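Local coordinates for protein UDP-N-acetylglucosamine 3-dehydrogenase (Acidithiobacillus ferrooxidans, PDB 7BVJ) that catalyses the NAD(+)-dependent oxidation of the glucosamine 3-position of UDP-N-acetylglucosamine to a ketone, a step in the synthesis of lipid A containing 2,3-diamino-2,3-dideoxy-D-glucose, at residues M1-G7 against Y22-L28; H18-Y22 against V64-T68. One frame throughout, in Å; residues are numbered along the deposited sequence.

How the contacts relate
From the N terminus the chain runs through strand 5-9, the glycine-rich turn that leads into helix 13-25 (Gly10, Gly12 and Gly15, the Rossmann-type GxGxxG pattern at the NAD) and strand 27-32; contact 1 closes this first beta-alpha-beta unit by bringing 1-7 against 22-28, the helix end and the start of the next strand. Contact 2 closes a longer loop, bringing 64-68, the end of strand 63-66 and the loop after it, against the same helix. The segments alternate, so the two loops cross. Their shared Tyr22 packs on Thr6 and hydrogen-bonds to Ser65. Strands 5-9 and 63-66 are sheet neighbours, where Gly7 O lies 3.0 Å from Ser65 N, a probable hydrogen bond.

Contact 1 (M1-G7 against Y22-L28); sequences MIHMRTG and YAAISQL
Parallel strand pairing closes the first beta-alpha-beta unit of the Rossmann domain, with strand 5-9 beside strand 27-32 and the end of helix 13-25 packed over the start of the pair. Arg5 is in register with Gln27 (CA-CA 5.0 Å) and Thr6 with Leu28 (4.8 Å). Gln27 N donates to Met4 O at 3.0 Å and Thr6 N to Gln27 O at 3.1 Å. Ahead of the strand, Met1 and Ile2 lie beside Ile25 and Ser26, and Ile2 N donates to Ile25 O at 2.9 Å; the register then slips by two residues, His3 and Met4, where the Gln27 side chain (chi1 m, chi2 p) folds back against Ile2-Met4. Met1, chi1 t, brings SD to 3.4 Å from Ala24 O. Arg5 and Gln27 share one sheet face, where Arg5 forms a salt bridge with Asp62; Thr6 and Leu28 lie on the other, which the helix covers. Tyr22 points toward the strand, its CD1 3.5 Å from Thr6 CB, and its OH is hydrogen-bonded to Ser65. Ser26, the first residue to leave helical geometry, directs OG (p rotamer) to Tyr22 O at 2.8 Å, and Thr6 OG1, also on a p side chain, donates to Ser26 OG at 2.8 Å.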
loop_
_atom_site.group_PDB
_atom_site.type_symbol
_atom_site.label_atom_id
_atom_site.label_comp_id
_atom_site.label_asym_id
_atom_site.label_seq_id
_atom_site.Cartn_x
_atom_site.Cartn_y
_atom_site.Cartn_z
ATOM N N MET A 1 6.397 9.807 20.943
ATOM C CA MET A 1 6.040 8.485 21.448
ATOM C C MET A 1 4.622 8.470 22.004
ATOM O O MET A 1 4.291 9.242 22.914
ATOM C CB MET A 1 7.020 8.031 22.530
ATOM C CG MET A 1 6.733 6.633 23.059
ATOM S SD MET A 1 8.154 5.537 22.887
ATOM C CE MET A 1 9.285 6.237 24.096
ATOM N N ILE A 2 3.795 7.575 21.454
ATOM C CA ILE A 2 2.388 7.451 21.817
ATOM C C ILE A 2 2.253 6.460 22.965
ATOM O O ILE A 2 2.983 5.464 23.037
ATOM C CB ILE A 2 1.565 7.024 20.590
ATOM C CG1 ILE A 2 1.879 7.969 19.424
ATOM C CG2 ILE A 2 0.071 7.034 20.887
ATOM C CD1 ILE A 2 1.823 7.319 18.078
ATOM N N HIS A 3 1.332 6.736 23.883
ATOM C CA HIS A 3 1.094 5.832 25.003
ATOM C C HIS A 3 -0.000 4.873 24.564
ATOM O O HIS A 3 -1.196 5.147 24.683
ATOM C CB HIS A 3 0.740 6.598 26.268
ATOM C CG HIS A 3 1.851 7.477 26.745
ATOM N ND1 HIS A 3 3.106 6.989 27.039
ATOM C CD2 HIS A 3 1.912 8.816 26.935
ATOM C CE1 HIS A 3 3.885 7.985 27.419
ATOM N NE2 HIS A 3 3.187 9.106 27.358
ATOM N N MET A 4 0.429 3.730 24.041
ATOM C CA MET A 4 -0.471 2.754 23.459
ATOM C C MET A 4 0.153 1.370 23.583
ATOM O O MET A 4 1.354 1.206 23.344
ATOM C CB MET A 4 -0.734 3.089 21.994
ATOM C CG MET A 4 -1.683 2.152 21.322
ATOM S SD MET A 4 -3.309 2.876 21.300
ATOM C CE MET A 4 -3.139 3.831 19.807
ATOM N N ARG A 5 -0.665 0.379 23.946
ATOM C CA ARG A 5 -0.221 -1.011 23.973
ATOM C C ARG A 5 -0.402 -1.620 22.583
ATOM O O ARG A 5 -1.528 -1.701 22.066
ATOM C CB ARG A 5 -0.990 -1.810 25.023
ATOM C CG ARG A 5 -0.618 -1.452 26.448
ATOM C CD ARG A 5 -1.587 -2.109 27.405
ATOM N NE ARG A 5 -2.975 -1.837 27.050
ATOM C CZ ARG A 5 -3.962 -2.719 27.171
ATOM N NH1 ARG A 5 -3.708 -3.939 27.630
ATOM N NH2 ARG A 5 -5.199 -2.387 26.830
ATOM N N THR A 6 0.710 -2.053 21.987
ATOM C CA THR A 6 0.737 -2.458 20.591
ATOM C C THR A 6 1.320 -3.860 20.440
ATOM O O THR A 6 2.064 -4.356 21.293
ATOM C CB THR A 6 1.545 -1.471 19.738
ATOM O OG1 THR A 6 2.889 -1.390 20.235
ATOM C CG2 THR A 6 0.904 -0.084 19.759
ATOM N N GLY A 7 0.944 -4.503 19.332
ATOM C CA GLY A 7 1.456 -5.816 18.992
ATOM C C GLY A 7 1.478 -6.030 17.490
ATOM O O GLY A 7 0.904 -5.261 16.715
ATOM N N TYR A 22 6.924 -0.215 16.097
ATOM C CA TYR A 22 6.085 -0.108 17.286
ATOM C C TYR A 22 6.933 -0.027 18.543
ATOM O O TYR A 22 6.604 0.719 19.473
ATOM C CB TYR A 22 5.124 -1.284 17.385
ATOM C CG TYR A 22 3.891 -1.220 16.495
ATOM C CD1 TYR A 22 2.874 -0.303 16.737
ATOM C CD2 TYR A 22 3.722 -2.125 15.458
ATOM C CE1 TYR A 22 1.736 -0.273 15.952
ATOM C CE2 TYR A 22 2.596 -2.094 14.659
ATOM C CZ TYR A 22 1.605 -1.169 14.911
ATOM O OH TYR A 22 0.487 -1.135 14.113
ATOM N N ALA A 23 8.030 -0.786 18.592
ATOM C CA ALA A 23 8.902 -0.732 19.762
ATOM C C ALA A 23 9.535 0.641 19.920
ATOM O O ALA A 23 9.765 1.094 21.053
ATOM C CB ALA A 23 9.990 -1.800 19.666
ATOM N N ALA A 24 9.819 1.319 18.804
ATOM C CA ALA A 24 10.407 2.648 18.919
ATOM C C ALA A 24 9.394 3.721 19.327
ATOM O O ALA A 24 9.775 4.696 19.984
ATOM C CB ALA A 24 11.078 3.047 17.604
ATOM N N ILE A 25 8.119 3.602 18.958
ATOM C CA ILE A 25 7.210 4.734 19.135
ATOM C C ILE A 25 6.035 4.455 20.064
ATOM O O ILE A 25 5.153 5.312 20.191
ATOM C CB ILE A 25 6.687 5.236 17.779
ATOM C CG1 ILE A 25 5.643 4.260 17.238
ATOM C CG2 ILE A 25 7.841 5.445 16.821
ATOM C CD1 ILE A 25 5.147 4.662 15.895
ATOM N N SER A 26 5.978 3.299 20.710
ATOM C CA SER A 26 4.833 2.942 21.548
ATOM C C SER A 26 5.304 1.903 22.552
ATOM O O SER A 26 6.504 1.642 22.674
ATOM C CB SER A 26 3.653 2.427 20.707
ATOM O OG SER A 26 3.935 1.156 20.099
ATOM N N GLN A 27 4.349 1.299 23.260
ATOM C CA GLN A 27 4.637 0.285 24.278
ATOM C C GLN A 27 4.341 -1.081 23.659
ATOM O O GLN A 27 3.229 -1.611 23.756
ATOM C CB GLN A 27 3.825 0.539 25.542
ATOM C CG GLN A 27 4.298 1.754 26.346
ATOM C CD GLN A 27 3.866 3.077 25.723
ATOM O OE1 GLN A 27 2.676 3.336 25.561
ATOM N NE2 GLN A 27 4.835 3.918 25.372
ATOM N N LEU A 28 5.342 -1.633 22.986
ATOM C CA LEU A 28 5.189 -2.922 22.311
ATOM C C LEU A 28 5.102 -4.029 23.353
ATOM O O LEU A 28 6.099 -4.348 24.002
ATOM C CB LEU A 28 6.358 -3.163 21.363
ATOM C CG LEU A 28 6.390 -4.481 20.560
ATOM C CD1 LEU A 28 5.305 -4.558 19.497
ATOM C CD2 LEU A 28 7.761 -4.712 19.921
#

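Contact 2 (H18-Y22 against V64-T68); sequences HAQKY and VSIVT. With NAD (nicotinamide-adenine-dinucleotide), chain E.
His18 lays one ring face over the side chain of Val67, whose CG2 sits 3.8 Å from the ring centroid and 6° off the normal, a CH-pi contact. The 18-22 turn of helix 13-25 runs nearly antiparallel to residues 64-66 of strand 63-66 (167°, axes of these short segments 9.8 Å apart), as expected of a Rossmann helix on its parallel sheet. His18 and Tyr22, one turn apart and both chi1 m, point toward the strand and converge on Ser65: His18 ND1 lies 2.8 Å and Tyr22 OH 2.6 Å from Ser65 OG, both hydrogen bonds. The strand ends at Ile66, whose CB points away from the helix, and the loop Val67-Thr68 leads to the cofactor, Thr68 CG2 coming within 3.4 Å of NAD N3A, on the adenine. His18 NE2 is hydrogen-bonded to Glu90 OE1. Strand 63-66 lies between strands 5-9 and 86-90 in the sheet; helix 13-25 packs on it, and helix 268-282 touches His18 and Tyr22 through Leu269, Ile273 and Phe276.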
loop_
_atom_site.group_PDB
_atom_site.type_symbol
_atom_site.label_atom_id
_atom_site.label_comp_id
_atom_site.label_asym_id
_atom_site.label_seq_id
_atom_site.Cartn_x
_atom_site.Cartn_y
_atom_site.Cartn_z
ATOM N N HIS A 18 7.506 -3.909 11.076
ATOM C CA HIS A 18 6.395 -3.338 11.838
ATOM C C HIS A 18 6.702 -3.351 13.330
ATOM O O HIS A 18 6.475 -2.357 14.041
ATOM C CB HIS A 18 5.106 -4.110 11.598
ATOM C CG HIS A 18 4.371 -3.735 10.354
ATOM N ND1 HIS A 18 3.120 -3.162 10.379
ATOM C CD2 HIS A 18 4.664 -3.938 9.051
ATOM C CE1 HIS A 18 2.683 -3.008 9.147
ATOM N NE2 HIS A 18 3.605 -3.466 8.322
ATOM N N ALA A 19 7.201 -4.492 13.818
ATOM C CA ALA A 19 7.483 -4.644 15.245
ATOM C C ALA A 19 8.572 -3.678 15.711
ATOM O O ALA A 19 8.470 -3.090 16.801
ATOM C CB ALA A 19 7.876 -6.094 15.552
ATOM N N GLN A 20 9.621 -3.499 14.896
ATOM C CA GLN A 20 10.670 -2.535 15.238
ATOM C C GLN A 20 10.091 -1.133 15.393
ATOM O O GLN A 20 10.419 -0.415 16.351
ATOM C CB GLN A 20 11.777 -2.529 14.177
ATOM C CG GLN A 20 12.532 -3.850 14.016
ATOM C CD GLN A 20 13.623 -3.804 12.954
ATOM O OE1 GLN A 20 13.697 -2.866 12.151
ATOM N NE2 GLN A 20 14.482 -4.818 12.948
ATOM N N LYS A 21 9.215 -0.731 14.463
ATOM C CA LYS A 21 8.622 0.609 14.551
ATOM C C LYS A 21 7.801 0.759 15.827
ATOM O O LYS A 21 7.940 1.750 16.570
ATOM C CB LYS A 21 7.747 0.903 13.320
ATOM C CG LYS A 21 8.422 0.744 11.970
ATOM C CD LYS A 21 9.913 1.055 12.041
ATOM C CE LYS A 21 10.432 1.594 10.731
ATOM N NZ LYS A 21 11.105 0.551 9.926
ATOM N N TYR A 22 6.924 -0.215 16.097
ATOM C CA TYR A 22 6.085 -0.108 17.286
ATOM C C TYR A 22 6.933 -0.027 18.543
ATOM O O TYR A 22 6.604 0.719 19.473
ATOM C CB TYR A 22 5.124 -1.284 17.385
ATOM C CG TYR A 22 3.891 -1.220 16.495
ATOM C CD1 TYR A 22 2.874 -0.303 16.737
ATOM C CD2 TYR A 22 3.722 -2.125 15.458
ATOM C CE1 TYR A 22 1.736 -0.273 15.952
ATOM C CE2 TYR A 22 2.596 -2.094 14.659
ATOM C CZ TYR A 22 1.605 -1.169 14.911
ATOM O OH TYR A 22 0.487 -1.135 14.113
ATOM N N VAL A 64 -2.935 -3.589 16.842
ATOM C CA VAL A 64 -1.977 -4.499 16.236
ATOM C C VAL A 64 -1.778 -4.155 14.768
ATOM O O VAL A 64 -2.658 -3.595 14.100
ATOM C CB VAL A 64 -2.410 -5.976 16.359
ATOM C CG1 VAL A 64 -2.561 -6.381 17.817
ATOM C CG2 VAL A 64 -3.701 -6.191 15.586
ATOM N N SER A 65 -0.600 -4.509 14.272
ATOM C CA SER A 65 -0.409 -4.735 12.846
ATOM C C SER A 65 -0.606 -6.219 12.525
ATOM O O SER A 65 -0.146 -7.094 13.262
ATOM C CB SER A 65 0.983 -4.273 12.398
ATOM O OG SER A 65 1.023 -2.853 12.234
ATOM N N ILE A 66 -1.310 -6.485 11.429
ATOM C CA ILE A 66 -1.549 -7.836 10.924
ATOM C C ILE A 66 -0.754 -7.979 9.635
ATOM O O ILE A 66 -1.066 -7.339 8.616
ATOM C CB ILE A 66 -3.039 -8.108 10.694
ATOM C CG1 ILE A 66 -3.759 -8.246 12.034
ATOM C CG2 ILE A 66 -3.236 -9.341 9.861
ATOM C CD1 ILE A 66 -5.250 -8.056 11.921
ATOM N N VAL A 67 0.312 -8.782 9.704
ATOM C CA VAL A 67 1.261 -8.926 8.608
ATOM C C VAL A 67 1.392 -10.403 8.239
ATOM O O VAL A 67 2.499 -10.901 7.999
ATOM C CB VAL A 67 2.620 -8.294 8.955
ATOM C CG1 VAL A 67 3.376 -7.976 7.667
ATOM C CG2 VAL A 67 2.432 -7.028 9.790
ATOM N N THR A 68 0.280 -11.126 8.288
ATOM C CA THR A 68 0.207 -12.529 7.910
ATOM C C THR A 68 -0.111 -12.650 6.420
ATOM O O THR A 68 -0.355 -11.643 5.745
ATOM C CB THR A 68 -0.846 -13.210 8.775
ATOM O OG1 THR A 68 -2.101 -12.537 8.598
ATOM C CG2 THR A 68 -0.421 -13.168 10.266
HETATM P PA NAD E . 6.396 -13.831 5.124
HETATM O O1A NAD E . 5.723 -15.146 4.940
HETATM O O2A NAD E . 7.860 -13.502 5.255
HETATM O O5B NAD E . 5.828 -13.458 6.736
HETATM C C5B NAD E . 4.676 -14.234 6.961
HETATM C C4B NAD E . 4.558 -14.535 8.458
HETATM O O4B NAD E . 3.223 -14.834 8.786
HETATM C C3B NAD E . 5.389 -15.804 8.705
HETATM O O3B NAD E . 6.197 -15.457 9.771
HETATM C C2B NAD E . 4.334 -16.855 9.091
HETATM O O2B NAD E . 4.813 -17.739 10.100
HETATM C C1B NAD E . 3.270 -15.939 9.694
HETATM N N9A NAD E . 1.920 -16.489 9.671
HETATM C C8A NAD E . 1.258 -17.219 8.708
HETATM N N7A NAD E . 0.003 -17.509 9.044
HETATM C C5A NAD E . -0.172 -16.940 10.286
HETATM C C6A NAD E . -1.280 -16.899 11.172
HETATM N N6A NAD E . -2.462 -17.518 10.826
HETATM N N1A NAD E . -1.166 -16.252 12.367
HETATM C C2A NAD E . 0.050 -15.669 12.643
HETATM N N3A NAD E . 1.177 -15.622 11.900
HETATM C C4A NAD E . 1.023 -16.288 10.710
HETATM O O3 NAD E . 5.933 -12.664 4.100
HETATM P PN NAD E . 6.169 -11.122 4.467
HETATM O O1N NAD E . 6.261 -10.628 5.888
HETATM O O2N NAD E . 6.925 -10.694 3.255
HETATM O O5D NAD E . 4.622 -10.333 4.016
#